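Local structure of mRNA export factor (Human herpesvirus 1, 4YXP) at residues N111-L116 with A230-L235; T155-F160 with E237-H242. The protein regulates viral gene expression, inhibits host splicing and exports intronless viral mRNAs from the nucleus, its folded C-terminal part, present here, forming a homodimer. One frame throughout, in Å; residues are numbered along the deposited sequence.

Contact 1 (N111-L116 with A230-L235); sequences NFIEAL and ACMAGL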
# COMPACT_ATOMS: atom_id res chain seq x y z
N ASN B 111 -7.51 -3.72 3.12
CA ASN B 111 -8.20 -3.16 1.95
C ASN B 111 -8.67 -1.75 2.28
O ASN B 111 -8.49 -1.28 3.41
CB ASN B 111 -9.36 -4.07 1.50
CG ASN B 111 -10.52 -4.11 2.49
OD1 ASN B 111 -10.75 -3.18 3.25
ND2 ASN B 111 -11.27 -5.21 2.44
N PHE B 112 -9.26 -1.06 1.31
CA PHE B 112 -9.50 0.38 1.47
C PHE B 112 -10.44 0.70 2.63
O PHE B 112 -10.17 1.60 3.42
CB PHE B 112 -10.06 0.98 0.18
CG PHE B 112 -10.32 2.46 0.27
CD1 PHE B 112 -9.28 3.34 0.55
CD2 PHE B 112 -11.59 2.97 0.09
CE1 PHE B 112 -9.52 4.70 0.65
CE2 PHE B 112 -11.83 4.33 0.18
CZ PHE B 112 -10.79 5.20 0.46
N ILE B 113 -11.55 -0.02 2.73
CA ILE B 113 -12.51 0.23 3.81
C ILE B 113 -11.87 -0.09 5.16
O ILE B 113 -12.07 0.64 6.13
CB ILE B 113 -13.81 -0.59 3.61
CG1 ILE B 113 -14.50 -0.19 2.30
CG2 ILE B 113 -14.76 -0.39 4.80
CD1 ILE B 113 -14.93 1.27 2.23
N GLU B 114 -11.09 -1.16 5.21
CA GLU B 114 -10.40 -1.52 6.45
C GLU B 114 -9.40 -0.43 6.84
O GLU B 114 -9.27 -0.10 8.02
CB GLU B 114 -9.69 -2.87 6.29
CG GLU B 114 -10.64 -4.06 6.25
CD GLU B 114 -9.94 -5.36 5.88
OE1 GLU B 114 -8.84 -5.31 5.29
OE2 GLU B 114 -10.51 -6.43 6.17
N ALA B 115 -8.71 0.13 5.85
CA ALA B 115 -7.75 1.19 6.10
C ALA B 115 -8.44 2.43 6.69
O ALA B 115 -7.92 3.05 7.63
CB ALA B 115 -7.02 1.56 4.81
N LEU B 116 -9.60 2.78 6.14
CA LEU B 116 -10.36 3.92 6.66
C LEU B 116 -10.72 3.68 8.12
O LEU B 116 -10.60 4.58 8.95
CB LEU B 116 -11.63 4.13 5.84
CG LEU B 116 -11.45 4.57 4.38
CD1 LEU B 116 -12.80 4.66 3.68
CD2 LEU B 116 -10.72 5.90 4.30
N ALA B 230 -15.21 10.06 10.99
CA ALA B 230 -15.12 11.13 10.00
C ALA B 230 -14.19 10.78 8.84
O ALA B 230 -14.39 11.26 7.73
CB ALA B 230 -14.66 12.42 10.66
N CYS B 231 -13.17 9.96 9.11
CA CYS B 231 -12.22 9.58 8.06
C CYS B 231 -12.92 8.72 7.02
O CYS B 231 -12.80 8.96 5.82
CB CYS B 231 -11.03 8.81 8.65
SG CYS B 231 -9.96 9.78 9.73
N MET B 232 -13.64 7.70 7.49
CA MET B 232 -14.38 6.81 6.61
C MET B 232 -15.52 7.52 5.90
O MET B 232 -15.65 7.44 4.67
CB MET B 232 -14.92 5.63 7.41
CG MET B 232 -15.72 4.63 6.59
SD MET B 232 -16.31 3.25 7.57
CE MET B 232 -14.77 2.40 7.92
N ALA B 233 -16.36 8.22 6.65
CA ALA B 233 -17.52 8.90 6.06
C ALA B 233 -17.06 9.98 5.09
O ALA B 233 -17.61 10.13 3.99
CB ALA B 233 -18.40 9.49 7.14
N GLY B 234 -16.05 10.74 5.49
CA GLY B 234 -15.59 11.88 4.73
C GLY B 234 -14.91 11.51 3.43
O GLY B 234 -15.15 12.14 2.40
N LEU B 235 -14.05 10.50 3.46
CA LEU B 235 -13.30 10.12 2.27
C LEU B 235 -14.17 9.34 1.30
O LEU B 235 -14.01 9.47 0.09
CB LEU B 235 -12.06 9.32 2.67
CG LEU B 235 -10.96 10.14 3.35
CD1 LEU B 235 -9.81 9.25 3.79
CD2 LEU B 235 -10.44 11.26 2.45

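Contact 2 (T155-F160 with E237-H242); sequences TRLRPF and EILDTH. With ZN (zinc ion), chain D.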
# COMPACT_ATOMS: atom_id res chain seq x y z
N THR B 155 -1.02 5.06 -0.78
CA THR B 155 -0.81 4.18 -1.93
C THR B 155 -2.12 4.05 -2.72
O THR B 155 -2.12 4.10 -3.95
CB THR B 155 -0.31 2.79 -1.48
OG1 THR B 155 1.01 2.90 -0.95
CG2 THR B 155 -0.29 1.80 -2.65
N ARG B 156 -3.23 3.91 -2.01
CA ARG B 156 -4.50 3.65 -2.67
C ARG B 156 -5.13 4.91 -3.27
O ARG B 156 -5.78 4.84 -4.32
CB ARG B 156 -5.46 2.98 -1.68
CG ARG B 156 -5.05 1.54 -1.36
CD ARG B 156 -5.71 0.96 -0.10
NE ARG B 156 -5.11 -0.33 0.23
CZ ARG B 156 -5.53 -1.51 -0.23
NH1 ARG B 156 -6.59 -1.58 -1.03
NH2 ARG B 156 -4.90 -2.62 0.13
N LEU B 157 -4.91 6.07 -2.64
CA LEU B 157 -5.61 7.29 -3.06
C LEU B 157 -4.77 8.27 -3.89
O LEU B 157 -5.30 9.27 -4.37
CB LEU B 157 -6.12 8.03 -1.82
CG LEU B 157 -7.26 7.38 -1.03
CD1 LEU B 157 -7.52 8.15 0.25
CD2 LEU B 157 -8.53 7.29 -1.86
N ARG B 158 -3.49 7.99 -4.09
CA ARG B 158 -2.59 8.98 -4.70
C ARG B 158 -3.09 9.47 -6.07
O ARG B 158 -3.11 10.68 -6.32
CB ARG B 158 -1.17 8.41 -4.82
CG ARG B 158 -0.16 9.40 -5.39
CD ARG B 158 1.25 8.83 -5.41
NE ARG B 158 1.70 8.39 -4.08
CZ ARG B 158 2.29 9.17 -3.19
NH1 ARG B 158 2.53 10.45 -3.46
NH2 ARG B 158 2.66 8.67 -2.01
N PRO B 159 -3.48 8.55 -6.98
CA PRO B 159 -3.94 9.04 -8.29
C PRO B 159 -5.23 9.86 -8.23
O PRO B 159 -5.38 10.82 -8.98
CB PRO B 159 -4.17 7.75 -9.09
CG PRO B 159 -3.33 6.73 -8.40
CD PRO B 159 -3.43 7.08 -6.95
N PHE B 160 -6.15 9.48 -7.34
CA PHE B 160 -7.37 10.25 -7.15
C PHE B 160 -7.07 11.64 -6.62
O PHE B 160 -7.62 12.64 -7.09
CB PHE B 160 -8.31 9.52 -6.18
CG PHE B 160 -9.50 10.33 -5.77
CD1 PHE B 160 -10.52 10.59 -6.67
CD2 PHE B 160 -9.61 10.83 -4.48
CE1 PHE B 160 -11.63 11.34 -6.29
CE2 PHE B 160 -10.71 11.58 -4.10
CZ PHE B 160 -11.72 11.83 -5.00
N GLU B 237 -17.20 10.06 0.92
CA GLU B 237 -18.04 11.10 0.34
C GLU B 237 -17.36 11.80 -0.84
O GLU B 237 -17.99 11.99 -1.88
CB GLU B 237 -18.42 12.15 1.40
CG GLU B 237 -19.31 13.26 0.83
CD GLU B 237 -19.91 14.15 1.90
OE1 GLU B 237 -19.25 14.39 2.93
OE2 GLU B 237 -21.06 14.62 1.70
N ILE B 238 -16.09 12.17 -0.69
CA ILE B 238 -15.43 12.95 -1.74
C ILE B 238 -15.15 12.06 -2.95
O ILE B 238 -15.11 12.55 -4.08
CB ILE B 238 -14.14 13.63 -1.23
CG1 ILE B 238 -13.08 12.60 -0.81
CG2 ILE B 238 -14.46 14.57 -0.07
CD1 ILE B 238 -11.72 13.22 -0.54
N LEU B 239 -14.98 10.76 -2.72
CA LEU B 239 -14.84 9.82 -3.82
C LEU B 239 -16.13 9.79 -4.64
O LEU B 239 -16.11 9.51 -5.84
CB LEU B 239 -14.49 8.42 -3.30
CG LEU B 239 -13.02 8.21 -2.91
CD1 LEU B 239 -12.84 6.95 -2.07
CD2 LEU B 239 -12.14 8.15 -4.15
N ASP B 240 -17.25 10.10 -3.99
CA ASP B 240 -18.54 10.15 -4.67
C ASP B 240 -18.78 11.48 -5.38
O ASP B 240 -19.19 11.50 -6.54
CB ASP B 240 -19.67 9.90 -3.67
CG ASP B 240 -21.05 9.88 -4.33
OD1 ASP B 240 -21.19 9.21 -5.38
OD2 ASP B 240 -21.98 10.52 -3.80
N THR B 241 -18.50 12.58 -4.69
CA THR B 241 -18.94 13.90 -5.13
C THR B 241 -17.97 14.64 -6.07
O THR B 241 -18.38 15.57 -6.77
CB THR B 241 -19.18 14.82 -3.92
OG1 THR B 241 -17.96 15.00 -3.20
CG2 THR B 241 -20.25 14.23 -3.00
N HIS B 242 -16.70 14.25 -6.07
CA HIS B 242 -15.70 14.94 -6.88
C HIS B 242 -16.06 14.91 -8.37
O HIS B 242 -15.79 15.86 -9.10
CB HIS B 242 -14.32 14.32 -6.65
CG HIS B 242 -13.28 14.78 -7.63
ND1 HIS B 242 -12.85 16.09 -7.71
CD2 HIS B 242 -12.58 14.10 -8.57
CE1 HIS B 242 -11.94 16.20 -8.65
NE2 HIS B 242 -11.75 15.00 -9.20
ZN ZN D . -10.92 14.55 -11.02

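Contact 1 (N111-L116 with A230-L235)
Ile113 and Leu116 meet Met232, Cys231 and Leu235 across two packed helices: the first turn of helix 112-132 lies against the start of helix 230-241. The segment axes come within 9.5 Å, their N-to-C directions 134° apart, broadly opposed but well short of antiparallel. Before that first turn, Asn111 is the N-cap. Its OD1 accepts from Glu114 N at 2.8 Å, the donor almost in line with the amide carbonyl bond (C=O...N 174°), while Glu114 OE1 takes the N-H of Asn111 in return, at 3.0 Å. This reciprocal pair is a capping box. Phe112 comes next and offers one ring face to Leu116 CG, one turn on, which lies above the ring plane, displaced from its centre. Ile113 marks the solvent-exposed margin; its CG2 is 4.2 Å from Met232 CE, and the two side chains cross at about a right angle. Met232 runs extended as far as SD, and chi3 (-70°) then turns CE back, so that this methyl also lies 3.7 Å from the carbonyl oxygen of Ile113. Leu116 carries the centre of the contact, as its area of burial and the backbone spacing both indicate: its CA is 5.0 Å from that of Met232, close enough for the two CB atoms to touch at 3.9 Å. No hydrogen bond joins the segments, but one turn beyond Leu116 the carboxylate of Asp120 accepts from the backbone N-H groups of Cys231 and Met232, tying helix 112-132 to the start of helix 230-241. Phe275 of the second subunit packs on Met232 and Ala233. The branches of Leu116 divide their work: CD1 lies over the backbone of Met232, whereas CD2 approaches Cys231 O and meets Leu235 CD1 at 3.5 Å.

Contact 2 (T155-F160 with E237-H242)
Phe160 lays one ring face against Leu239 CD2, a CH-pi contact in which the methyl stands 3.5 Å from the Phe160 ring centroid, almost on the ring normal. The near-equal distances from CD2 to all six ring carbons confirm that it is centred. CG of Phe160 is anti to the backbone N (chi1 172°), carried out toward helix 230-241. Ile238 O lies at the ring edge, close to the plane, 3.6 Å from Phe160 CZ; separately, Phe160 CE2 touches Ile238 CD1 at 4.0 Å. CE1 lies 3.7 Å from His242 CD2; the Phe160 and His242 rings have planes at 89° but are obliquely placed. His242 NE2 binds the zinc ion at 2.0 Å, and Cys163, Cys246 and Cys251 complete the CHC2 site. On the far side of the imidazole, ND1 is hydrogen-bonded to Glu245, a second-shell link that would help fix the ring's rotation. Leu157 CD2 adds a looser touch to Leu239 CD1, 4.3 Å away. The segments of helices 146-167 and 230-241 run 30° apart, with helix 249-259 packing on Phe160 and Leu239 and helix 188-204 on Leu157 and Ile238.

In the fold
Both contacts use helix 230-241, contact 1 its first half and contact 2 its second, and their centres are about 11 Å apart. Phe112 joins them: its CE2 lies 3.6 Å from Leu239 CD1 and its CE1 3.7 Å from Leu157 CD2, so one ring connects helices 112-132, 146-167 and 230-241. Contact 2 supplies a zinc ligand directly, whereas the side chain of Leu235 in contact 1 is about 14 Å from the metal. Along the chain the segments of the two contacts alternate. Both contacts also reach the second subunit: in contact 2, Glu237 and Asp240 form salt bridges with Arg22 and Arg34 of that subunit, consistent with an intertwined dimer.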